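Long-range contacts in FixK2 protein (Bradyrhizobium japonicum, PDB 4I2O), which binds DNA as a dimer and probably acts as a transcription regulator of the CRP/FNR superfamily, linked to nitrogen fixation: residues Phe85-Asp90 against Leu166-Arg171; Thr156-Val161 against Leu202-Thr207; Gly176-Pro181 against Arg217-Arg222. The protein carries 1 engineered substitution. One frame throughout, in Å; residues are numbered along the deposited sequence.

Contact 1 of 3, residues Phe85-Asp90 against Leu166-Arg171; sequences FHLPGD and LEMDRR
Arg171 reaches from its helix to the end of strand 80-86, where its guanidinium meets Phe85, Leu87 and Asp90 at once. The bend at chi3 (67°) turns NE out of the extended line of the chain, and the side chains of Leu87 and Asp90 both cross it at about a right angle. Two acceptors lie at the guanidinium edge, both close to its plane, and share NH2: the carbonyl O of Phe85, 2.8 Å from NH2 in a nearly straight bond (168°), and Asp90 OD2, 2.6 Å from NH2. The second is a salt bridge made on the syn side of the carboxylate; the two flat groups are nearly coplanar, their planes 29° apart. Asp90 OD2 also accepts the backbone N-H of Leu87 at 2.9 Å from N, met from above the carboxylate plane, so this oxygen is gripped from both its own turn and the helix. That turn, type II from Leu87 to Asp90, is closed by the bond from Asp90 N to Leu87 O. Leu87 covers one guanidinium face, its CD1 standing 3.7 Å above the plane toward the rim, while the same methyl touches Arg171 CB. Two waters bridge the segments: one at the guanidinium edge joins Arg171 NE to Asp90 OD1, and the other joins NH1 to Phe85 N. A weak bond from NH1 to Glu167 OE2, 3.1 Å away, extends the salt-bridge network one turn back along the helix, and His144 holds that same oxygen. The contact thus joins the family's cyclic nucleotide-binding domain to its helix-turn-helix domain: strand 80-86 sits at the border of its sheet, Phe85 also packs on Phe164 of helix 157-172, and Met168 of that helix rests on Met178 of strand 177-179.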
loop_
_atom_site.group_PDB
_atom_site.type_symbol
_atom_site.label_atom_id
_atom_site.label_comp_id
_atom_site.label_asym_id
_atom_site.label_seq_id
_atom_site.Cartn_x
_atom_site.Cartn_y
_atom_site.Cartn_z
ATOM N N PHE A 85 5.299 9.533 5.633
ATOM C CA PHE A 85 5.959 10.564 6.503
ATOM C C PHE A 85 5.113 10.653 7.747
ATOM O O PHE A 85 3.883 10.671 7.648
ATOM C CB PHE A 85 5.933 11.884 5.816
ATOM C CG PHE A 85 6.883 11.974 4.633
ATOM C CD1 PHE A 85 8.279 11.872 4.848
ATOM C CD2 PHE A 85 6.403 12.156 3.342
ATOM C CE1 PHE A 85 9.169 11.944 3.785
ATOM C CE2 PHE A 85 7.327 12.299 2.252
ATOM C CZ PHE A 85 8.725 12.172 2.492
ATOM N N HIS A 86 5.727 10.653 8.936
ATOM C CA HIS A 86 4.944 10.754 10.201
ATOM C C HIS A 86 5.292 12.084 10.815
ATOM O O HIS A 86 6.467 12.452 10.901
ATOM C CB HIS A 86 5.375 9.662 11.149
ATOM C CG HIS A 86 5.370 8.310 10.496
ATOM N ND1 HIS A 86 4.224 7.772 9.979
ATOM C CD2 HIS A 86 6.358 7.416 10.247
ATOM C CE1 HIS A 86 4.488 6.557 9.504
ATOM N NE2 HIS A 86 5.784 6.342 9.617
ATOM N N LEU A 87 4.251 12.858 11.098
ATOM C CA LEU A 87 4.390 14.271 11.443
ATOM C C LEU A 87 3.827 14.380 12.882
ATOM O O LEU A 87 3.322 13.408 13.419
ATOM C CB LEU A 87 3.561 15.083 10.442
ATOM C CG LEU A 87 4.031 14.975 8.994
ATOM C CD1 LEU A 87 3.054 15.747 8.138
ATOM C CD2 LEU A 87 5.483 15.550 8.820
ATOM N N PRO A 88 3.923 15.553 13.530
ATOM C CA PRO A 88 3.487 15.593 14.929
ATOM C C PRO A 88 2.039 15.159 15.196
ATOM O O PRO A 88 1.082 15.547 14.466
ATOM C CB PRO A 88 3.691 17.069 15.313
ATOM C CG PRO A 88 4.841 17.486 14.451
ATOM C CD PRO A 88 4.645 16.764 13.130
ATOM N N GLY A 89 1.915 14.333 16.231
ATOM C CA GLY A 89 0.669 13.691 16.598
ATOM C C GLY A 89 0.482 12.321 15.940
ATOM O O GLY A 89 -0.319 11.510 16.414
ATOM N N ASP A 90 1.208 12.039 14.866
ATOM C CA ASP A 90 1.016 10.762 14.170
ATOM C C ASP A 90 1.601 9.604 14.963
ATOM O O ASP A 90 2.700 9.700 15.491
ATOM C CB ASP A 90 1.715 10.763 12.796
ATOM C CG ASP A 90 0.998 11.607 11.748
ATOM O OD1 ASP A 90 -0.176 12.008 11.944
ATOM O OD2 ASP A 90 1.614 11.846 10.678
ATOM N N LEU A 166 -1.012 18.884 -1.699
ATOM C CA LEU A 166 -2.294 18.894 -1.006
ATOM C C LEU A 166 -2.346 18.080 0.287
ATOM O O LEU A 166 -2.969 18.513 1.264
ATOM C CB LEU A 166 -3.413 18.475 -1.966
ATOM C CG LEU A 166 -3.714 19.449 -3.141
ATOM C CD1 LEU A 166 -4.551 18.668 -4.169
ATOM C CD2 LEU A 166 -4.456 20.685 -2.673
ATOM N N GLU A 167 -1.722 16.896 0.284
ATOM C CA GLU A 167 -1.621 16.093 1.504
ATOM C C GLU A 167 -0.837 16.869 2.575
ATOM O O GLU A 167 -1.234 16.938 3.775
ATOM C CB GLU A 167 -0.912 14.764 1.208
ATOM C CG GLU A 167 -0.827 13.918 2.471
ATOM C CD GLU A 167 -0.062 12.631 2.313
ATOM O OE1 GLU A 167 0.707 12.429 1.338
ATOM O OE2 GLU A 167 -0.229 11.783 3.191
ATOM N N MET A 168 0.312 17.397 2.192
ATOM C CA MET A 168 1.090 18.172 3.199
ATOM C C MET A 168 0.389 19.434 3.683
ATOM O O MET A 168 0.509 19.799 4.858
ATOM C CB MET A 168 2.406 18.576 2.576
ATOM C CG MET A 168 3.396 17.428 2.301
ATOM S SD MET A 168 3.838 16.457 3.780
ATOM C CE MET A 168 2.814 14.999 3.608
ATOM N N ASP A 169 -0.314 20.146 2.800
ATOM C CA ASP A 169 -1.085 21.298 3.224
ATOM C C ASP A 169 -2.139 20.898 4.288
ATOM O O ASP A 169 -2.326 21.551 5.296
ATOM C CB ASP A 169 -1.759 21.931 2.009
ATOM C CG ASP A 169 -2.591 23.164 2.375
ATOM O OD1 ASP A 169 -3.828 23.070 2.365
ATOM O OD2 ASP A 169 -2.003 24.242 2.620
ATOM N N ARG A 170 -2.850 19.807 4.050
ATOM C CA ARG A 170 -3.850 19.372 5.021
ATOM C C ARG A 170 -3.208 19.002 6.353
ATOM O O ARG A 170 -3.754 19.309 7.444
ATOM C CB ARG A 170 -4.596 18.157 4.415
ATOM C CG ARG A 170 -5.647 17.578 5.336
ATOM C CD ARG A 170 -6.452 16.491 4.601
ATOM N NE ARG A 170 -5.617 15.532 3.867
ATOM C CZ ARG A 170 -4.976 14.507 4.441
ATOM N NH1 ARG A 170 -5.025 14.342 5.770
ATOM N NH2 ARG A 170 -4.281 13.652 3.684
ATOM N N ARG A 171 -2.040 18.357 6.317
ATOM C CA ARG A 171 -1.446 17.792 7.546
ATOM C C ARG A 171 -0.548 18.754 8.297
ATOM O O ARG A 171 -0.365 18.629 9.510
ATOM C CB ARG A 171 -0.618 16.555 7.190
ATOM C CG ARG A 171 -1.585 15.394 6.735
ATOM C CD ARG A 171 -0.825 14.205 6.223
ATOM N NE ARG A 171 -0.066 13.560 7.297
ATOM C CZ ARG A 171 0.932 12.710 7.055
ATOM N NH1 ARG A 171 1.276 12.409 5.796
ATOM N NH2 ARG A 171 1.586 12.156 8.066
HETATM O O HOH W 1 2.652 10.001 4.666
HETATM O O HOH W 2 -0.590 13.909 10.094
#

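Contact 2 of 3, residues Thr156-Val161 against Leu202-Thr207; sequences TAMERV and LSQLHT. With nucleotides of chain D; nucleotides of chain C.
The side chains of Val161 and Leu205 lie alongside each other, pointing opposite ways, and with Leu202 they form the close-packed, buried part of this helix-helix contact. The evidence is a set of methyl contacts: Val161 CG1 lies 3.9 Å from Leu202 CD2 and 4.1 Å from Leu205 CD1. Met158 adds its sulfur, SD being 3.8 Å from Leu205 CD2. Ala201 lies against both Met158 and Val161, and Leu211 against both leucines. Toward the exposed Gln204 the contact becomes sparse. Here only the methyl of Met158, swung out by bends at chi2 and chi3, meets the amide end, with CE 3.5 Å from Gln204 OE1, and no hydrogen bond crosses between the segments. The short axes approach to 11.1 Å at an angle of 75°, so the helices diverge quickly from this patch. Each also meets DNA: Ala157 N donates to OP1 of DA18 of chain D at 2.7 Å, within the turn closed by the capping box of Thr156 and Glu159, while Ser203 OG comes to OP2 of DT9 of chain C, modelled so close that the exact length is doubtful. Steeply crossed helices around a small apolar core, with a helix N terminus and a second helix on the phosphates, are characteristic of the CRP-type helix-turn-helix domain.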
loop_
_atom_site.group_PDB
_atom_site.type_symbol
_atom_site.label_atom_id
_atom_site.label_comp_id
_atom_site.label_asym_id
_atom_site.label_seq_id
_atom_site.Cartn_x
_atom_site.Cartn_y
_atom_site.Cartn_z
ATOM N N THR A 156 0.671 10.729 -13.190
ATOM C CA THR A 156 1.830 11.340 -13.884
ATOM C C THR A 156 2.686 12.044 -12.840
ATOM O O THR A 156 2.311 12.225 -11.659
ATOM C CB THR A 156 1.384 12.364 -14.903
ATOM O OG1 THR A 156 0.764 13.423 -14.177
ATOM C CG2 THR A 156 0.328 11.795 -15.892
ATOM N N ALA A 157 3.866 12.472 -13.222
ATOM C CA ALA A 157 4.743 13.139 -12.231
ATOM C C ALA A 157 4.026 14.382 -11.651
ATOM O O ALA A 157 4.033 14.662 -10.444
ATOM C CB ALA A 157 6.073 13.548 -12.940
ATOM N N MET A 158 3.387 15.160 -12.500
ATOM C CA MET A 158 2.705 16.351 -11.959
ATOM C C MET A 158 1.533 16.018 -11.042
ATOM O O MET A 158 1.346 16.634 -9.971
ATOM C CB MET A 158 2.257 17.267 -13.071
ATOM C CG MET A 158 1.531 18.577 -12.581
ATOM S SD MET A 158 2.544 19.661 -11.481
ATOM C CE MET A 158 3.503 20.422 -12.802
ATOM N N GLU A 159 0.734 15.034 -11.429
ATOM C CA GLU A 159 -0.316 14.554 -10.495
ATOM C C GLU A 159 0.192 14.093 -9.169
ATOM O O GLU A 159 -0.482 14.286 -8.108
ATOM C CB GLU A 159 -1.115 13.408 -11.213
ATOM C CG GLU A 159 -1.938 13.885 -12.387
ATOM C CD GLU A 159 -2.437 12.701 -13.242
ATOM O OE1 GLU A 159 -1.869 11.562 -13.101
ATOM O OE2 GLU A 159 -3.262 12.935 -14.163
ATOM N N ARG A 160 1.345 13.416 -9.154
ATOM C CA ARG A 160 1.933 12.972 -7.902
ATOM C C ARG A 160 2.351 14.151 -7.067
ATOM O O ARG A 160 2.124 14.165 -5.850
ATOM C CB ARG A 160 3.175 12.092 -8.128
ATOM C CG ARG A 160 2.871 10.796 -8.948
ATOM C CD ARG A 160 4.141 10.025 -9.234
ATOM N NE ARG A 160 3.735 8.928 -10.190
ATOM C CZ ARG A 160 4.320 7.733 -10.279
ATOM N NH1 ARG A 160 5.348 7.400 -9.501
ATOM N NH2 ARG A 160 3.848 6.843 -11.185
ATOM N N VAL A 161 2.991 15.117 -7.685
ATOM C CA VAL A 161 3.434 16.277 -6.893
ATOM C C VAL A 161 2.277 17.113 -6.358
ATOM O O VAL A 161 2.290 17.552 -5.196
ATOM C CB VAL A 161 4.400 17.162 -7.757
ATOM C CG1 VAL A 161 4.734 18.524 -7.016
ATOM C CG2 VAL A 161 5.735 16.371 -7.959
ATOM N N LEU A 202 7.608 21.520 -9.131
ATOM C CA LEU A 202 7.461 22.662 -8.193
ATOM C C LEU A 202 7.805 23.988 -8.860
ATOM O O LEU A 202 7.114 24.994 -8.660
ATOM C CB LEU A 202 8.321 22.459 -6.943
ATOM C CG LEU A 202 7.900 21.294 -6.087
ATOM C CD1 LEU A 202 8.974 21.126 -4.972
ATOM C CD2 LEU A 202 6.516 21.564 -5.437
ATOM N N SER A 203 8.860 24.007 -9.672
ATOM C CA SER A 203 9.182 25.227 -10.428
ATOM C C SER A 203 8.065 25.673 -11.344
ATOM O O SER A 203 7.756 26.851 -11.448
ATOM C CB SER A 203 10.473 25.080 -11.251
ATOM O OG SER A 203 11.635 25.050 -10.418
ATOM N N GLN A 204 7.473 24.708 -12.037
ATOM C CA GLN A 204 6.378 25.015 -12.913
ATOM C C GLN A 204 5.155 25.565 -12.167
ATOM O O GLN A 204 4.526 26.521 -12.658
ATOM C CB GLN A 204 6.031 23.718 -13.690
ATOM C CG GLN A 204 4.960 23.847 -14.741
ATOM C CD GLN A 204 4.724 22.509 -15.422
ATOM O OE1 GLN A 204 5.575 21.607 -15.342
ATOM N NE2 GLN A 204 3.561 22.355 -16.059
ATOM N N LEU A 205 4.829 24.973 -11.002
ATOM C CA LEU A 205 3.656 25.415 -10.202
ATOM C C LEU A 205 3.894 26.832 -9.712
ATOM O O LEU A 205 2.971 27.675 -9.698
ATOM C CB LEU A 205 3.378 24.472 -9.007
ATOM C CG LEU A 205 3.014 23.040 -9.414
ATOM C CD1 LEU A 205 3.051 22.074 -8.162
ATOM C CD2 LEU A 205 1.625 23.079 -10.077
ATOM N N HIS A 206 5.142 27.094 -9.316
ATOM C CA HIS A 206 5.530 28.457 -8.921
ATOM C C HIS A 206 5.333 29.469 -10.042
ATOM O O HIS A 206 4.763 30.560 -9.838
ATOM C CB HIS A 206 6.981 28.476 -8.466
ATOM C CG HIS A 206 7.447 29.839 -8.019
ATOM N ND1 HIS A 206 8.440 30.529 -8.663
ATOM C CD2 HIS A 206 7.040 30.629 -6.992
ATOM C CE1 HIS A 206 8.615 31.711 -8.071
ATOM N NE2 HIS A 206 7.786 31.784 -7.041
ATOM N N THR A 207 5.827 29.140 -11.229
ATOM C CA THR A 207 5.797 30.076 -12.370
ATOM C C THR A 207 4.345 30.343 -12.778
ATOM O O THR A 207 4.001 31.446 -13.169
ATOM C CB THR A 207 6.569 29.479 -13.571
ATOM O OG1 THR A 207 7.970 29.457 -13.259
ATOM C CG2 THR A 207 6.349 30.305 -14.817
ATOM P P DA D 18 5.900 12.218 -16.457
ATOM O OP1 DA D 18 4.756 11.642 -15.630
ATOM O OP2 DA D 18 6.023 13.631 -16.671
ATOM O "O5'" DA D 18 7.326 11.843 -15.851
ATOM C "C5'" DA D 18 7.573 10.423 -15.731
ATOM C "C4'" DA D 18 9.060 10.120 -15.648
ATOM O "O4'" DA D 18 9.673 10.414 -16.969
ATOM C "C3'" DA D 18 9.822 10.891 -14.552
ATOM O "O3'" DA D 18 10.475 9.820 -13.838
ATOM C "C2'" DA D 18 10.710 11.802 -15.426
ATOM C "C1'" DA D 18 10.943 10.959 -16.663
ATOM N N9 DA D 18 11.351 11.823 -17.808
ATOM C C8 DA D 18 10.789 13.022 -18.218
ATOM N N7 DA D 18 11.358 13.504 -19.332
ATOM C C5 DA D 18 12.383 12.599 -19.608
ATOM C C6 DA D 18 13.354 12.520 -20.612
ATOM N N6 DA D 18 13.499 13.416 -21.582
ATOM N N1 DA D 18 14.153 11.431 -20.622
ATOM C C2 DA D 18 14.049 10.480 -19.694
ATOM N N3 DA D 18 13.167 10.444 -18.685
ATOM C C4 DA D 18 12.361 11.536 -18.704
ATOM P P DT C 9 14.567 27.172 -11.543
ATOM O OP1 DT C 9 14.399 28.637 -11.608
ATOM O OP2 DT C 9 13.401 26.257 -11.573
ATOM O "O5'" DT C 9 15.502 26.629 -12.729
ATOM C "C5'" DT C 9 16.737 27.372 -13.048
ATOM C "C4'" DT C 9 17.468 26.452 -13.999
ATOM O "O4'" DT C 9 17.843 25.190 -13.378
ATOM C "C3'" DT C 9 16.658 26.035 -15.226
ATOM O "O3'" DT C 9 17.240 26.771 -16.307
ATOM C "C2'" DT C 9 16.948 24.560 -15.398
ATOM C "C1'" DT C 9 18.081 24.289 -14.438
ATOM N N1 DT C 9 18.149 22.932 -13.797
ATOM C C2 DT C 9 19.376 22.276 -13.865
ATOM O O2 DT C 9 20.374 22.715 -14.468
ATOM N N3 DT C 9 19.427 21.065 -13.239
ATOM C C4 DT C 9 18.411 20.465 -12.524
ATOM O O4 DT C 9 18.587 19.373 -11.972
ATOM C C5 DT C 9 17.160 21.192 -12.463
ATOM C C7 DT C 9 15.991 20.569 -11.694
ATOM C C6 DT C 9 17.098 22.400 -13.055
#

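Contact 3 of 3, residues Gly176-Pro181 against Arg217-Arg222; sequences GMMALP and RQIVLR. With nucleotides of chain C.
Met178 and Ile219 form the hydrogen-bonded pair at the middle of an antiparallel two-strand ladder, part of the small sheet that accompanies the helix-turn-helix in CRP-like winged DNA-binding domains. Their backbones exchange two bonds, Met178 N to Ile219 O at 2.8 Å and Ile219 N to Met178 O at 2.9 Å; the N-H angles of 170° and 167° show both to be nearly straight. A third bond, from Leu180 N to Arg217 O at 2.7 Å, carries the pairing past the strand end. Ala179 and Gln218 make the non-hydrogen-bonded pair between them. On the face of Met178 and Ile219 the contacts are apolar: Met178 CE, folded over by the bend at chi3 (-89°), presses on Ile219 CG2 at a tight 3.5 Å and also touches Leu221 CD2, while Leu180 CD1 meets Ile219 CD1. Beyond this shell Leu165, Asp169 and Leu172 of helix 157-172 pack on Met178, and Leu211 and Phe213 of the third strand on Ile219. At the Gly176 end the ladder is continued by water: one molecule accepts from Leu221 N and donates to Gly176 O, and another donates to Gly176 O and Leu221 O. At the other end two waters link Pro181 O to Arg217 NH1. Arg217 itself runs out extended from CG to NE, its CB and CD resting against the carbonyl O of Leu180, and delivers its guanidinium edge to the DNA backbone, with NE 2.8 Å from OP1 of DA7 of chain C and NH2 making a weak bond to the same oxygen.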
loop_
_atom_site.group_PDB
_atom_site.type_symbol
_atom_site.label_atom_id
_atom_site.label_comp_id
_atom_site.label_asym_id
_atom_site.label_seq_id
_atom_site.Cartn_x
_atom_site.Cartn_y
_atom_site.Cartn_z
ATOM N N GLY A 176 -1.883 28.921 6.628
ATOM C CA GLY A 176 -1.637 28.931 5.170
ATOM C C GLY A 176 -0.308 28.481 4.589
ATOM O O GLY A 176 -0.199 28.305 3.365
ATOM N N MET A 177 0.719 28.283 5.415
ATOM C CA MET A 177 2.062 27.987 4.886
ATOM C C MET A 177 2.548 26.650 5.417
ATOM O O MET A 177 2.259 26.317 6.571
ATOM C CB MET A 177 3.070 29.114 5.290
ATOM C CG MET A 177 4.519 28.665 4.921
ATOM S SD MET A 177 5.772 29.861 5.377
ATOM C CE MET A 177 5.719 30.816 3.837
ATOM N N MET A 178 3.182 25.859 4.536
ATOM C CA MET A 178 3.761 24.561 4.858
ATOM C C MET A 178 5.251 24.723 5.047
ATOM O O MET A 178 5.958 25.140 4.117
ATOM C CB MET A 178 3.592 23.629 3.625
ATOM C CG MET A 178 2.244 23.688 3.102
ATOM S SD MET A 178 2.017 22.319 1.968
ATOM C CE MET A 178 2.559 23.043 0.434
ATOM N N ALA A 179 5.751 24.351 6.207
ATOM C CA ALA A 179 7.189 24.298 6.404
ATOM C C ALA A 179 7.528 22.827 6.274
ATOM O O ALA A 179 7.241 22.005 7.186
ATOM C CB ALA A 179 7.582 24.835 7.789
ATOM N N LEU A 180 8.061 22.451 5.126
ATOM C CA LEU A 180 8.218 21.030 4.822
ATOM C C LEU A 180 9.489 20.594 5.509
ATOM O O LEU A 180 10.499 21.348 5.483
ATOM C CB LEU A 180 8.423 20.861 3.306
ATOM C CG LEU A 180 7.142 21.008 2.481
ATOM C CD1 LEU A 180 7.542 20.823 0.988
ATOM C CD2 LEU A 180 6.011 20.058 2.924
ATOM N N PRO A 181 9.462 19.447 6.186
ATOM C CA PRO A 181 10.701 19.110 6.924
ATOM C C PRO A 181 11.699 18.319 6.103
ATOM O O PRO A 181 12.857 18.208 6.574
ATOM C CB PRO A 181 10.219 18.211 8.068
ATOM C CG PRO A 181 8.950 17.494 7.437
ATOM C CD PRO A 181 8.289 18.677 6.673
ATOM N N ARG A 217 11.776 25.049 1.131
ATOM C CA ARG A 217 10.887 24.131 1.861
ATOM C C ARG A 217 9.792 24.883 2.600
ATOM O O ARG A 217 9.087 24.281 3.403
ATOM C CB ARG A 217 11.687 23.334 2.906
ATOM C CG ARG A 217 12.788 22.466 2.311
ATOM C CD ARG A 217 13.495 21.645 3.378
ATOM N NE ARG A 217 14.693 20.959 2.857
ATOM C CZ ARG A 217 15.474 20.157 3.592
ATOM N NH1 ARG A 217 15.196 19.973 4.877
ATOM N NH2 ARG A 217 16.554 19.551 3.065
ATOM N N GLN A 218 9.653 26.182 2.345
ATOM C CA GLN A 218 8.549 26.948 2.945
ATOM C C GLN A 218 7.606 27.303 1.821
ATOM O O GLN A 218 7.912 28.142 1.012
ATOM C CB GLN A 218 9.075 28.205 3.586
ATOM C CG GLN A 218 10.083 27.877 4.635
ATOM C CD GLN A 218 9.418 27.555 5.916
ATOM O OE1 GLN A 218 8.215 27.833 6.105
ATOM N NE2 GLN A 218 10.168 26.949 6.822
ATOM N N ILE A 219 6.460 26.654 1.747
ATOM C CA ILE A 219 5.637 26.738 0.533
ATOM C C ILE A 219 4.254 27.207 0.919
ATOM O O ILE A 219 3.729 26.769 1.940
ATOM C CB ILE A 219 5.543 25.380 -0.180
ATOM C CG1 ILE A 219 6.900 25.013 -0.790
ATOM C CG2 ILE A 219 4.473 25.423 -1.212
ATOM C CD1 ILE A 219 6.971 23.637 -1.476
ATOM N N VAL A 220 3.671 28.114 0.134
ATOM C CA VAL A 220 2.338 28.652 0.454
ATOM C C VAL A 220 1.529 28.305 -0.774
ATOM O O VAL A 220 1.868 28.748 -1.879
ATOM C CB VAL A 220 2.319 30.188 0.657
ATOM C CG1 VAL A 220 0.895 30.692 0.766
ATOM C CG2 VAL A 220 2.982 30.592 1.954
ATOM N N LEU A 221 0.485 27.489 -0.626
ATOM C CA LEU A 221 -0.391 27.220 -1.774
ATOM C C LEU A 221 -1.287 28.423 -2.007
ATOM O O LEU A 221 -2.030 28.848 -1.116
ATOM C CB LEU A 221 -1.272 25.987 -1.537
ATOM C CG LEU A 221 -0.506 24.724 -1.240
ATOM C CD1 LEU A 221 -1.551 23.570 -1.136
ATOM C CD2 LEU A 221 0.472 24.468 -2.429
ATOM N N ARG A 222 -1.223 28.971 -3.207
ATOM C CA ARG A 222 -2.006 30.165 -3.536
ATOM C C ARG A 222 -3.380 29.870 -4.134
ATOM O O ARG A 222 -4.286 30.722 -4.073
ATOM C CB ARG A 222 -1.233 31.062 -4.515
ATOM C CG ARG A 222 0.168 31.404 -4.039
ATOM C CD ARG A 222 0.521 32.823 -4.377
ATOM N NE ARG A 222 1.822 33.189 -3.839
ATOM C CZ ARG A 222 2.039 33.542 -2.576
ATOM N NH1 ARG A 222 1.029 33.572 -1.714
ATOM N NH2 ARG A 222 3.267 33.868 -2.175
ATOM P P DA C 7 16.511 20.265 -0.680
ATOM O OP1 DA C 7 15.388 20.644 0.207
ATOM O OP2 DA C 7 16.624 18.860 -1.219
ATOM O "O5'" DA C 7 16.570 21.196 -1.956
ATOM C "C5'" DA C 7 16.579 22.702 -1.770
ATOM C "C4'" DA C 7 16.711 23.300 -3.178
ATOM O "O4'" DA C 7 18.071 23.092 -3.629
ATOM C "C3'" DA C 7 15.783 22.697 -4.214
ATOM O "O3'" DA C 7 14.919 23.830 -4.566
ATOM C "C2'" DA C 7 16.713 22.260 -5.392
ATOM C "C1'" DA C 7 18.013 23.034 -5.038
ATOM N N9 DA C 7 19.204 22.277 -5.424
ATOM C C8 DA C 7 19.578 21.023 -5.010
ATOM N N7 DA C 7 20.723 20.594 -5.515
ATOM C C5 DA C 7 21.167 21.677 -6.294
ATOM C C6 DA C 7 22.299 21.846 -7.090
ATOM N N6 DA C 7 23.213 20.861 -7.154
ATOM N N1 DA C 7 22.469 23.057 -7.749
ATOM C C2 DA C 7 21.459 23.953 -7.587
ATOM N N3 DA C 7 20.304 23.850 -6.851
ATOM C C4 DA C 7 20.248 22.707 -6.238
HETATM O O HOH W 3 0.052 26.097 1.874
HETATM O O HOH W 4 -2.436 29.024 1.583
HETATM O O HOH W 5 15.713 17.544 6.277
HETATM O O HOH W 6 13.760 21.107 7.084
#

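From the N terminus, 85-90 comes first, at the end of a strand of the cyclic nucleotide-binding domain; contact 1 closes a long loop of 75 residues, mostly helix, when 166-171 returns to it. Contact 2 opens inside that loop at 156-161, earlier on the same helix 157-172, and closes only at 202-207, so contacts 1 and 2 cross. Contact 3 opens at 176-181 and closes at 217-222, after contact 1 has closed and crossing contact 2. Contacts 1 and 3 touch, Asp169 N lying 3.3 Å from Met178 SD. Helix 157-172 thus ties the first domain, the second DNA-contacting helix and the small sheet together.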